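Local coordinates for protein VAL-1 (Chlorella virus, PDB 3GNE) that probably depolymerises alginate by beta-elimination, as a family 14 polysaccharide lyase whose modes of action depend on pH, at residues L68-I73 / L210-R214; K83-F87 / A159-D163; E169-K173 / M240-E244; P182-S188 / L199-S205. One frame throughout, in Å; residues are numbered along the deposited sequence.

Contact 1: residues L68-I73 / L210-R214; sequences LNKNAI and LLISR
Ile212 packs against the turn 69-72, its CG2 reaching Leu68 CD1 (3.9 Å) and its CD1 lying 3.8 Å from Ala72 N and 4.1 Å from Ile73 CG2. The m,t rotamer of Ile212 carries CD1 along the turn backbone, while Leu68 adopts t,p. Segment 68-73 runs extended through Leu68 and Asn69, then bends through Lys70 (-72/-15) and Asn71 (-93/-20), the central angles of a type I beta turn, before strand 72-80 begins. Ala72 N donates to Asn69 O (3.3 Å). The Asn69 side chain reinforces the bend: OD1 accepts from Asn71 N (2.9 Å), an Asx turn, and also from Ala72 N (3.2 Å), completing an Asx motif. Register is fixed at a single point, Lys70 against Ile212 (CA to CA 4.6 Å), where Ile212 N donates to Lys70 O (2.9 Å, 153°). Leu211, m,t, lies beside this bond: its CB is 3.4 Å from Lys70 O and its CD2 is 3.5 Å from Asn71 ND2. Ser213 turns away, with OG bonded to Gly99 O, and Ser213 and Arg214 together face Phe97 in a classic beta bulge. The contact bridges the two sheets of a jelly-roll-like beta sandwich: strand 72-80 is flanked by 166-173 and 231-241, strand 212-221 pairs with 91-99, and the Ile212 side chain, pointing between the sheets, packs on Thr96 and Ile98 of its own sheet and Thr172 of the other.

Contact 2: residues K83-F87 / A159-D163; sequences KGFDF and ALKYD
Two hydrogen bonds tie these irregular segments together. Lys83 N donates to Asp163 OD1 (2.9 Å, 154°), and Tyr162 OH donates to Phe85 O (2.7 Å). The segments run roughly against each other, end-to-end directions 152° apart, and they diverge: Lys83 and Tyr162 have CA atoms 5.1 Å apart, Phe87 and Leu160 9.8 Å. Lys83 (-44/132) and Gly84 (99/-11) have the central angles of a type II turn, and a side chain on Gly84 would collide with the preceding carbonyl. Asp163 has left-handed angles (62/31), and its m rotamer brings the carboxylate to the backbone N of Lys83. Both segments are connecting loops at one end of the beta sandwich characteristic of this lyase family: 83-87 links strands 72-80 and 91-99, whereas the loop 159-163 leads into strand 166-173. Aromatic contacts occupy the gap. The Tyr162 ring (chi1 m) has Gly84 N over one face, 3.9 Å from CE1, and the Phe87 ring (chi1 m) lies nearly parallel to it but slid aside, with centroids 5.7 Å apart and planes at 25°. Their closest carbons, Phe87 CE2 and Tyr162 CE1, are 3.7 Å apart. Apolar packing adds Phe85 CB to Tyr162 CE1 (3.9 Å) and Phe87 CZ to Leu160 CB (4.3 Å). Tyr81 meets both Phe85 and Phe87, the latter edge-to-face, and Trp119 NE1 donates to Phe87 O.

Contact 3: residues E169-K173 / M240-E244; sequences EIGTK and MKKYE
Strand 166-173 and the C-terminal end of strand 231-241 belong to one antiparallel sheet of the beta sandwich, but strand 72-80 lies between them, so side chains rather than backbone bonds make this contact across the intervening strand. At the start of the extended segment 169-173, Glu169 (m,t) points toward 240-244 and passes over Thr74 and Ala76 of the middle strand. Its OE2 forms a salt bridge with Lys241 NZ, 2.9 Å away, NZ being the donor; Lys241 reaches it with chi1 m, chi2 t, chi3 p and chi4 t. Gly171 is nearest in register to Tyr243 (CA to CA 6.0 Å), and its lack of a side chain lets the tyrosine ring in: an ideal CB there would stand 3.0 Å from Tyr243 CE1. The ring instead meets the strand edge-on, with CE1 3.6 Å from Gly171 C and 3.5 Å from Thr172 N. Thr172 turns its CB away, and OG1 bonds to Asn115 ND2. Tyr243 has chi1 t and chi2 near 92°, rests on Ala72, and gives its OH a partner in Glu187 OE1. Lys173 sets its CB over the ring face in a CH-pi contact, 3.8 Å from the centroid of the Tyr243 ring and 18° off its normal.

Contact 4: residues P182-S188 / L199-S205; sequences PQLDGES and LKRINWS
Arg201 takes positive backbone angles (85/29) at the first position of a G1 beta bulge, a place usually held by glycine; with Ile202 it faces Gly186. Its own side chain is poorly ordered. Leu184, also left-handed (52/42), lies in the bend before strand 186-192, and its O receives a CA-H contact from Arg201 CA (3.1 Å). Strands 186-188 and 199-202 pair antiparallel, their axes 4.6 Å apart at 149°. At the bulge Gly186 N donates to Ile202 O (2.8 Å) and Ile202 N to Gly186 O (3.0 Å); further along, Ser188 N donates to Leu199 O (2.9 Å) and Leu199 N to Ser188 O (2.8 Å). A CB on Gly186 would clash with Ile202 O and Trp204 CD1. Trp204 (chi1 m) folds back so that NE1 donates to Glu187 O (3.0 Å), its ring edge 4.1 Å from Ser188 CB at CZ2; Ile202 CD1 (m,t) lies 3.8 Å from the same CB. On the other face a water joins Glu187 OE2 (2.6 Å) to Lys200 NZ (2.8 Å), while OE1 bonds Tyr243. Trp204 packs on Ala113, Asn115 and Ile129 of the facing sheet, tying the hairpin to it; the whole is a beta hairpin with a G1 bulge at the edge of a two-sheet sandwich.

How the contacts relate
Contacts 1, 3 and 4 form one continuous region, with centres 10 Å (1 and 3), 13 Å (1 and 4) and 14 Å (3 and 4) apart. Ile73 O and Thr172 N (2.9 Å) join contact 1 to contact 3 through neighbouring strands. Contact 3 meets contact 4 at Tyr243 OH and Glu187 OE1 (2.7 Å) and at Lys173 O and Glu187 N (2.9 Å); Leu210 O and Ser205 OG (2.7 Å) close the circuit between contacts 1 and 4. Contact 2 stands apart, its centre about 32 Å from contact 1, 25 Å from contact 3 and 33 Å from contact 4, tying loops on the far side of the chain's centre from contacts 1 and 4.

Contact 1: residues L68-I73 / L210-R214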
# COMPACT_ATOMS: atom_id res chain seq x y z
N LEU A 68 -10.90 4.04 -12.09
CA LEU A 68 -9.87 2.99 -11.90
C LEU A 68 -9.64 2.18 -13.15
O LEU A 68 -10.57 1.58 -13.71
CB LEU A 68 -10.35 2.07 -10.75
CG LEU A 68 -9.59 0.72 -10.66
CD1 LEU A 68 -8.17 0.86 -10.25
CD2 LEU A 68 -10.26 -0.19 -9.65
N ASN A 69 -8.44 2.21 -13.69
CA ASN A 69 -8.07 1.39 -14.84
C ASN A 69 -7.71 0.03 -14.27
O ASN A 69 -6.70 -0.07 -13.56
CB ASN A 69 -6.89 2.04 -15.53
CG ASN A 69 -6.44 1.31 -16.75
OD1 ASN A 69 -6.55 0.09 -16.78
ND2 ASN A 69 -5.96 2.05 -17.74
N LYS A 70 -8.49 -0.99 -14.55
CA LYS A 70 -8.27 -2.30 -13.89
C LYS A 70 -7.03 -2.97 -14.42
O LYS A 70 -6.60 -3.93 -13.80
CB LYS A 70 -9.49 -3.18 -14.10
CG LYS A 70 -10.74 -2.53 -13.41
CD LYS A 70 -11.95 -3.37 -13.82
CE LYS A 70 -13.13 -3.08 -12.96
NZ LYS A 70 -14.37 -2.75 -13.65
N ASN A 71 -6.49 -2.50 -15.55
CA ASN A 71 -5.27 -3.12 -16.05
C ASN A 71 -4.00 -2.44 -15.59
O ASN A 71 -2.93 -3.07 -15.63
CB ASN A 71 -5.32 -3.17 -17.59
CG ASN A 71 -6.38 -4.20 -17.97
OD1 ASN A 71 -7.43 -3.94 -18.53
ND2 ASN A 71 -6.12 -5.44 -17.58
N ALA A 72 -4.05 -1.18 -15.17
CA ALA A 72 -2.79 -0.52 -14.75
C ALA A 72 -3.18 0.75 -14.03
O ALA A 72 -3.91 1.57 -14.60
CB ALA A 72 -1.92 -0.21 -15.97
N ILE A 73 -2.69 0.92 -12.80
CA ILE A 73 -3.03 2.13 -12.07
C ILE A 73 -1.95 2.42 -11.04
O ILE A 73 -1.26 1.47 -10.60
CB ILE A 73 -4.40 1.92 -11.39
CG1 ILE A 73 -5.11 3.24 -11.10
CG2 ILE A 73 -4.29 1.08 -10.12
CD1 ILE A 73 -5.50 4.01 -12.34
N LEU A 210 -9.63 -11.49 -13.61
CA LEU A 210 -9.12 -11.10 -12.27
C LEU A 210 -8.15 -9.96 -12.47
O LEU A 210 -7.01 -10.20 -12.91
CB LEU A 210 -8.43 -12.31 -11.68
CG LEU A 210 -9.37 -13.48 -11.32
CD1 LEU A 210 -8.55 -14.74 -11.00
CD2 LEU A 210 -10.35 -13.13 -10.19
N LEU A 211 -8.56 -8.73 -12.22
CA LEU A 211 -7.77 -7.55 -12.56
C LEU A 211 -7.65 -6.72 -11.29
O LEU A 211 -8.07 -7.16 -10.19
CB LEU A 211 -8.47 -6.78 -13.68
CG LEU A 211 -8.74 -7.59 -14.95
CD1 LEU A 211 -9.60 -6.75 -15.86
CD2 LEU A 211 -7.40 -7.97 -15.60
N ILE A 212 -7.08 -5.52 -11.43
CA ILE A 212 -7.00 -4.68 -10.21
C ILE A 212 -8.40 -4.38 -9.70
O ILE A 212 -9.25 -3.98 -10.52
CB ILE A 212 -6.22 -3.42 -10.57
CG1 ILE A 212 -4.79 -3.76 -10.98
CG2 ILE A 212 -6.26 -2.45 -9.39
CD1 ILE A 212 -4.01 -2.67 -11.70
N SER A 213 -8.62 -4.61 -8.42
CA SER A 213 -10.01 -4.52 -7.90
C SER A 213 -10.19 -3.49 -6.86
O SER A 213 -11.32 -3.05 -6.70
CB SER A 213 -10.46 -5.91 -7.43
OG SER A 213 -9.58 -6.39 -6.44
N ARG A 214 -9.17 -3.07 -6.10
CA ARG A 214 -9.39 -1.99 -5.14
C ARG A 214 -8.08 -1.38 -4.70
O ARG A 214 -7.02 -1.99 -4.83
CB ARG A 214 -10.14 -2.42 -3.86
CG ARG A 214 -9.30 -3.32 -2.92
CD ARG A 214 -10.15 -3.64 -1.68
NE ARG A 214 -9.44 -4.27 -0.57
CZ ARG A 214 -9.16 -5.57 -0.46
NH1 ARG A 214 -9.51 -6.40 -1.48
NH2 ARG A 214 -8.54 -6.00 0.63

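Contact 2: residues K83-F87 / A159-D163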
# COMPACT_ATOMS: atom_id res chain seq x y z
N LYS A 83 10.07 14.50 13.65
CA LYS A 83 11.32 14.11 14.26
C LYS A 83 11.14 13.24 15.49
O LYS A 83 10.30 13.63 16.33
CB LYS A 83 12.09 15.41 14.60
CG LYS A 83 13.56 15.17 14.98
CD LYS A 83 14.18 16.40 15.58
CE LYS A 83 15.66 16.31 15.90
NZ LYS A 83 16.18 17.72 16.17
N GLY A 84 11.88 12.11 15.60
CA GLY A 84 11.72 11.28 16.80
C GLY A 84 10.79 10.11 16.55
O GLY A 84 10.78 9.20 17.37
N PHE A 85 10.06 10.10 15.41
CA PHE A 85 9.22 8.93 15.16
C PHE A 85 10.09 7.70 15.12
O PHE A 85 11.18 7.71 14.50
CB PHE A 85 8.49 9.18 13.80
CG PHE A 85 7.45 8.12 13.49
CD1 PHE A 85 6.13 8.36 13.82
CD2 PHE A 85 7.78 6.92 12.85
CE1 PHE A 85 5.14 7.40 13.53
CE2 PHE A 85 6.83 5.96 12.55
CZ PHE A 85 5.51 6.23 12.88
N ASP A 86 9.65 6.62 15.73
CA ASP A 86 10.44 5.39 15.75
C ASP A 86 9.82 4.41 14.76
O ASP A 86 8.71 3.91 14.99
CB ASP A 86 10.47 4.85 17.20
CG ASP A 86 11.37 3.65 17.37
OD1 ASP A 86 11.66 2.92 16.37
OD2 ASP A 86 11.80 3.37 18.55
N PHE A 87 10.49 4.14 13.67
CA PHE A 87 10.00 3.23 12.65
C PHE A 87 10.04 1.77 13.03
O PHE A 87 9.52 0.93 12.26
CB PHE A 87 10.87 3.44 11.38
CG PHE A 87 10.74 4.81 10.73
CD1 PHE A 87 9.60 5.11 9.98
CD2 PHE A 87 11.73 5.78 10.86
CE1 PHE A 87 9.42 6.36 9.38
CE2 PHE A 87 11.56 7.03 10.26
CZ PHE A 87 10.42 7.33 9.54
N ALA A 159 14.82 6.37 3.07
CA ALA A 159 14.21 7.28 2.11
C ALA A 159 13.19 8.21 2.77
O ALA A 159 12.96 9.33 2.30
CB ALA A 159 13.53 6.49 0.98
N LEU A 160 12.55 7.73 3.82
CA LEU A 160 11.53 8.54 4.52
C LEU A 160 12.25 9.44 5.52
O LEU A 160 12.74 8.98 6.57
CB LEU A 160 10.52 7.64 5.21
CG LEU A 160 9.78 6.69 4.26
CD1 LEU A 160 8.97 5.69 5.11
CD2 LEU A 160 8.85 7.48 3.33
N LYS A 161 12.31 10.72 5.18
CA LYS A 161 12.99 11.67 6.03
C LYS A 161 12.06 12.24 7.06
O LYS A 161 10.83 12.22 6.89
CB LYS A 161 13.54 12.80 5.15
CG LYS A 161 14.45 12.36 4.00
CD LYS A 161 15.58 11.42 4.41
CE LYS A 161 16.41 11.14 3.15
NZ LYS A 161 17.50 10.16 3.42
N TYR A 162 12.61 12.76 8.16
CA TYR A 162 11.79 13.43 9.18
C TYR A 162 11.40 14.85 8.81
O TYR A 162 12.14 15.58 8.13
CB TYR A 162 12.57 13.48 10.52
CG TYR A 162 12.77 12.16 11.21
CD1 TYR A 162 11.72 11.38 11.58
CD2 TYR A 162 14.06 11.66 11.50
CE1 TYR A 162 11.89 10.16 12.21
CE2 TYR A 162 14.27 10.45 12.14
CZ TYR A 162 13.15 9.71 12.48
OH TYR A 162 13.34 8.51 13.13
N ASP A 163 10.24 15.29 9.32
CA ASP A 163 9.82 16.68 9.25
C ASP A 163 9.65 17.17 7.82
O ASP A 163 9.89 18.36 7.52
CB ASP A 163 10.88 17.52 10.03
CG ASP A 163 10.73 17.42 11.53
OD1 ASP A 163 9.74 16.85 12.03
OD2 ASP A 163 11.63 17.94 12.25

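Contact 3: residues E169-K173 / M240-E244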
# COMPACT_ATOMS: atom_id res chain seq x y z
N GLU A 169 4.57 6.75 -4.24
CA GLU A 169 3.63 6.26 -5.23
C GLU A 169 3.85 4.75 -5.36
O GLU A 169 4.99 4.27 -5.21
CB GLU A 169 3.84 6.90 -6.65
CG GLU A 169 3.93 8.44 -6.59
CD GLU A 169 3.79 9.02 -8.00
OE1 GLU A 169 3.24 8.37 -8.92
OE2 GLU A 169 4.19 10.17 -8.14
N ILE A 170 2.79 4.06 -5.74
CA ILE A 170 2.94 2.65 -6.04
C ILE A 170 2.12 2.36 -7.30
O ILE A 170 0.90 2.60 -7.30
CB ILE A 170 2.54 1.70 -4.88
CG1 ILE A 170 2.80 0.24 -5.23
CG2 ILE A 170 1.13 1.93 -4.35
CD1 ILE A 170 2.89 -0.69 -4.03
N GLY A 171 2.80 1.83 -8.31
CA GLY A 171 2.16 1.47 -9.57
C GLY A 171 2.01 -0.03 -9.69
O GLY A 171 2.85 -0.81 -9.23
N THR A 172 0.90 -0.40 -10.33
CA THR A 172 0.61 -1.82 -10.55
C THR A 172 0.15 -2.00 -11.97
O THR A 172 -0.79 -1.30 -12.36
CB THR A 172 -0.52 -2.31 -9.60
OG1 THR A 172 -0.17 -2.00 -8.26
CG2 THR A 172 -0.62 -3.81 -9.68
N LYS A 173 0.76 -2.90 -12.75
CA LYS A 173 0.31 -3.12 -14.13
C LYS A 173 0.10 -4.62 -14.31
O LYS A 173 1.02 -5.43 -14.11
CB LYS A 173 1.38 -2.63 -15.11
CG LYS A 173 0.98 -2.93 -16.57
CD LYS A 173 2.00 -2.32 -17.53
CE LYS A 173 1.36 -2.41 -18.93
NZ LYS A 173 1.40 -3.78 -19.49
N MET A 240 -5.14 9.02 -7.22
CA MET A 240 -5.18 7.91 -8.16
C MET A 240 -4.58 8.44 -9.46
O MET A 240 -5.07 9.49 -9.94
CB MET A 240 -6.59 7.37 -8.38
CG MET A 240 -6.56 6.10 -9.21
SD MET A 240 -8.17 5.32 -9.46
CE MET A 240 -9.07 6.62 -10.41
N LYS A 241 -3.58 7.78 -10.01
CA LYS A 241 -2.83 8.34 -11.14
C LYS A 241 -2.72 7.32 -12.26
O LYS A 241 -2.81 6.12 -11.99
CB LYS A 241 -1.41 8.74 -10.69
CG LYS A 241 -1.43 9.80 -9.56
CD LYS A 241 -0.02 10.18 -9.09
CE LYS A 241 0.76 10.83 -10.22
NZ LYS A 241 2.09 11.32 -9.74
N LYS A 242 -2.50 7.84 -13.45
CA LYS A 242 -2.20 6.90 -14.56
C LYS A 242 -0.94 6.12 -14.25
O LYS A 242 0.05 6.65 -13.68
CB LYS A 242 -2.11 7.79 -15.80
CG LYS A 242 -3.54 8.25 -16.21
CD LYS A 242 -3.55 9.42 -17.15
CE LYS A 242 -4.84 10.23 -17.24
NZ LYS A 242 -5.21 10.87 -15.95
N TYR A 243 -0.90 4.86 -14.66
CA TYR A 243 0.37 4.09 -14.61
C TYR A 243 1.33 4.69 -15.65
O TYR A 243 1.00 4.73 -16.83
CB TYR A 243 0.10 2.62 -14.89
CG TYR A 243 1.32 1.77 -14.67
CD1 TYR A 243 1.56 1.18 -13.46
CD2 TYR A 243 2.19 1.52 -15.71
CE1 TYR A 243 2.66 0.38 -13.24
CE2 TYR A 243 3.33 0.73 -15.52
CZ TYR A 243 3.54 0.17 -14.29
OH TYR A 243 4.66 -0.60 -14.09
N GLU A 244 2.49 5.17 -15.20
CA GLU A 244 3.36 5.92 -16.08
C GLU A 244 4.29 4.92 -16.74
O GLU A 244 4.99 4.24 -15.97
CB GLU A 244 4.18 6.98 -15.34
CG GLU A 244 4.89 7.93 -16.32
CD GLU A 244 4.99 9.35 -15.80
OE1 GLU A 244 4.01 9.86 -15.21
OE2 GLU A 244 6.05 10.01 -15.96

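Contact 4: residues P182-S188 / L199-S205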
# COMPACT_ATOMS: atom_id res chain seq x y z
N PRO A 182 -1.27 -16.60 -18.58
CA PRO A 182 -0.64 -15.36 -18.10
C PRO A 182 0.78 -15.22 -18.65
O PRO A 182 1.53 -16.19 -18.68
CB PRO A 182 -0.58 -15.54 -16.59
CG PRO A 182 -1.46 -16.67 -16.26
CD PRO A 182 -1.57 -17.53 -17.49
N GLN A 183 1.14 -14.01 -19.06
CA GLN A 183 2.34 -13.81 -19.87
C GLN A 183 3.55 -13.31 -19.09
O GLN A 183 4.56 -12.87 -19.72
CB GLN A 183 2.01 -12.87 -21.05
CG GLN A 183 1.05 -13.44 -22.06
CD GLN A 183 1.59 -14.70 -22.73
OE1 GLN A 183 1.14 -15.84 -22.49
NE2 GLN A 183 2.56 -14.49 -23.58
N LEU A 184 3.57 -13.31 -17.76
CA LEU A 184 4.78 -12.93 -16.98
C LEU A 184 5.37 -11.59 -17.40
O LEU A 184 6.58 -11.40 -17.53
CB LEU A 184 5.79 -14.10 -17.04
CG LEU A 184 5.37 -15.36 -16.27
CD1 LEU A 184 6.20 -16.57 -16.67
CD2 LEU A 184 5.44 -15.16 -14.74
N ASP A 185 4.46 -10.64 -17.62
CA ASP A 185 4.84 -9.32 -18.11
C ASP A 185 4.11 -8.25 -17.29
O ASP A 185 4.05 -7.12 -17.74
CB ASP A 185 4.52 -9.15 -19.58
CG ASP A 185 3.07 -9.39 -19.95
OD1 ASP A 185 2.27 -9.84 -19.10
OD2 ASP A 185 2.74 -9.13 -21.13
N GLY A 186 3.60 -8.65 -16.11
CA GLY A 186 3.06 -7.65 -15.18
C GLY A 186 4.21 -6.89 -14.57
O GLY A 186 5.39 -7.25 -14.63
N GLU A 187 3.89 -5.75 -13.97
CA GLU A 187 4.89 -4.87 -13.43
C GLU A 187 4.42 -4.25 -12.12
O GLU A 187 3.22 -4.20 -11.82
CB GLU A 187 5.16 -3.68 -14.39
CG GLU A 187 5.55 -4.11 -15.77
CD GLU A 187 5.90 -2.95 -16.68
OE1 GLU A 187 5.84 -1.77 -16.25
OE2 GLU A 187 6.22 -3.19 -17.87
N SER A 188 5.40 -3.74 -11.38
CA SER A 188 5.15 -2.93 -10.20
C SER A 188 6.17 -1.81 -10.18
O SER A 188 7.27 -1.97 -10.66
CB SER A 188 5.35 -3.80 -8.95
OG SER A 188 5.11 -2.96 -7.81
N LEU A 199 9.77 -3.21 -11.03
CA LEU A 199 9.93 -4.65 -11.03
C LEU A 199 9.13 -5.18 -12.23
O LEU A 199 7.88 -4.91 -12.28
CB LEU A 199 9.42 -5.30 -9.74
CG LEU A 199 9.42 -6.83 -9.67
CD1 LEU A 199 10.83 -7.41 -9.70
CD2 LEU A 199 8.66 -7.31 -8.44
N LYS A 200 9.73 -5.88 -13.17
CA LYS A 200 9.00 -6.42 -14.31
C LYS A 200 8.92 -7.93 -14.21
O LYS A 200 9.59 -8.57 -13.38
CB LYS A 200 9.72 -6.00 -15.61
CG LYS A 200 9.76 -4.49 -15.83
CD LYS A 200 10.14 -4.18 -17.28
CE LYS A 200 10.07 -2.69 -17.57
NZ LYS A 200 10.53 -2.33 -18.94
N ARG A 201 8.07 -8.53 -15.02
CA ARG A 201 7.97 -10.00 -15.17
C ARG A 201 7.10 -10.73 -14.16
O ARG A 201 7.25 -11.91 -13.84
CB ARG A 201 9.40 -10.52 -15.33
CG ARG A 201 9.94 -10.12 -16.72
CD ARG A 201 11.07 -9.09 -16.65
NE ARG A 201 12.07 -9.31 -17.69
CZ ARG A 201 13.11 -10.13 -17.61
NH1 ARG A 201 13.33 -10.85 -16.52
NH2 ARG A 201 13.95 -10.24 -18.65
N ILE A 202 6.08 -10.01 -13.68
CA ILE A 202 5.20 -10.53 -12.63
C ILE A 202 3.95 -11.14 -13.21
O ILE A 202 3.37 -10.58 -14.15
CB ILE A 202 4.73 -9.36 -11.74
CG1 ILE A 202 5.92 -8.61 -11.12
CG2 ILE A 202 3.78 -9.88 -10.69
CD1 ILE A 202 5.52 -7.32 -10.45
N ASN A 203 3.52 -12.28 -12.71
CA ASN A 203 2.14 -12.74 -12.95
C ASN A 203 1.25 -12.23 -11.81
O ASN A 203 1.37 -12.69 -10.68
CB ASN A 203 2.04 -14.25 -13.08
CG ASN A 203 2.16 -14.81 -14.49
OD1 ASN A 203 2.35 -16.03 -14.60
ND2 ASN A 203 2.05 -14.00 -15.52
N TRP A 204 0.35 -11.30 -12.12
CA TRP A 204 -0.55 -10.78 -11.09
C TRP A 204 -1.81 -11.59 -10.95
O TRP A 204 -2.42 -11.57 -9.86
CB TRP A 204 -0.89 -9.33 -11.41
CG TRP A 204 0.15 -8.34 -11.04
CD1 TRP A 204 0.86 -7.50 -11.85
CD2 TRP A 204 0.62 -8.07 -9.67
NE1 TRP A 204 1.72 -6.74 -11.10
CE2 TRP A 204 1.60 -7.07 -9.77
CE3 TRP A 204 0.29 -8.60 -8.43
CZ2 TRP A 204 2.27 -6.55 -8.67
CZ3 TRP A 204 0.93 -8.11 -7.31
CH2 TRP A 204 1.91 -7.11 -7.45
N SER A 205 -2.27 -12.31 -11.99
CA SER A 205 -3.46 -13.13 -11.80
C SER A 205 -3.43 -14.23 -12.86
O SER A 205 -2.73 -14.18 -13.83
CB SER A 205 -4.79 -12.35 -11.89
OG SER A 205 -5.14 -12.13 -13.27
O HOH W 1 7.80 -2.10 -19.60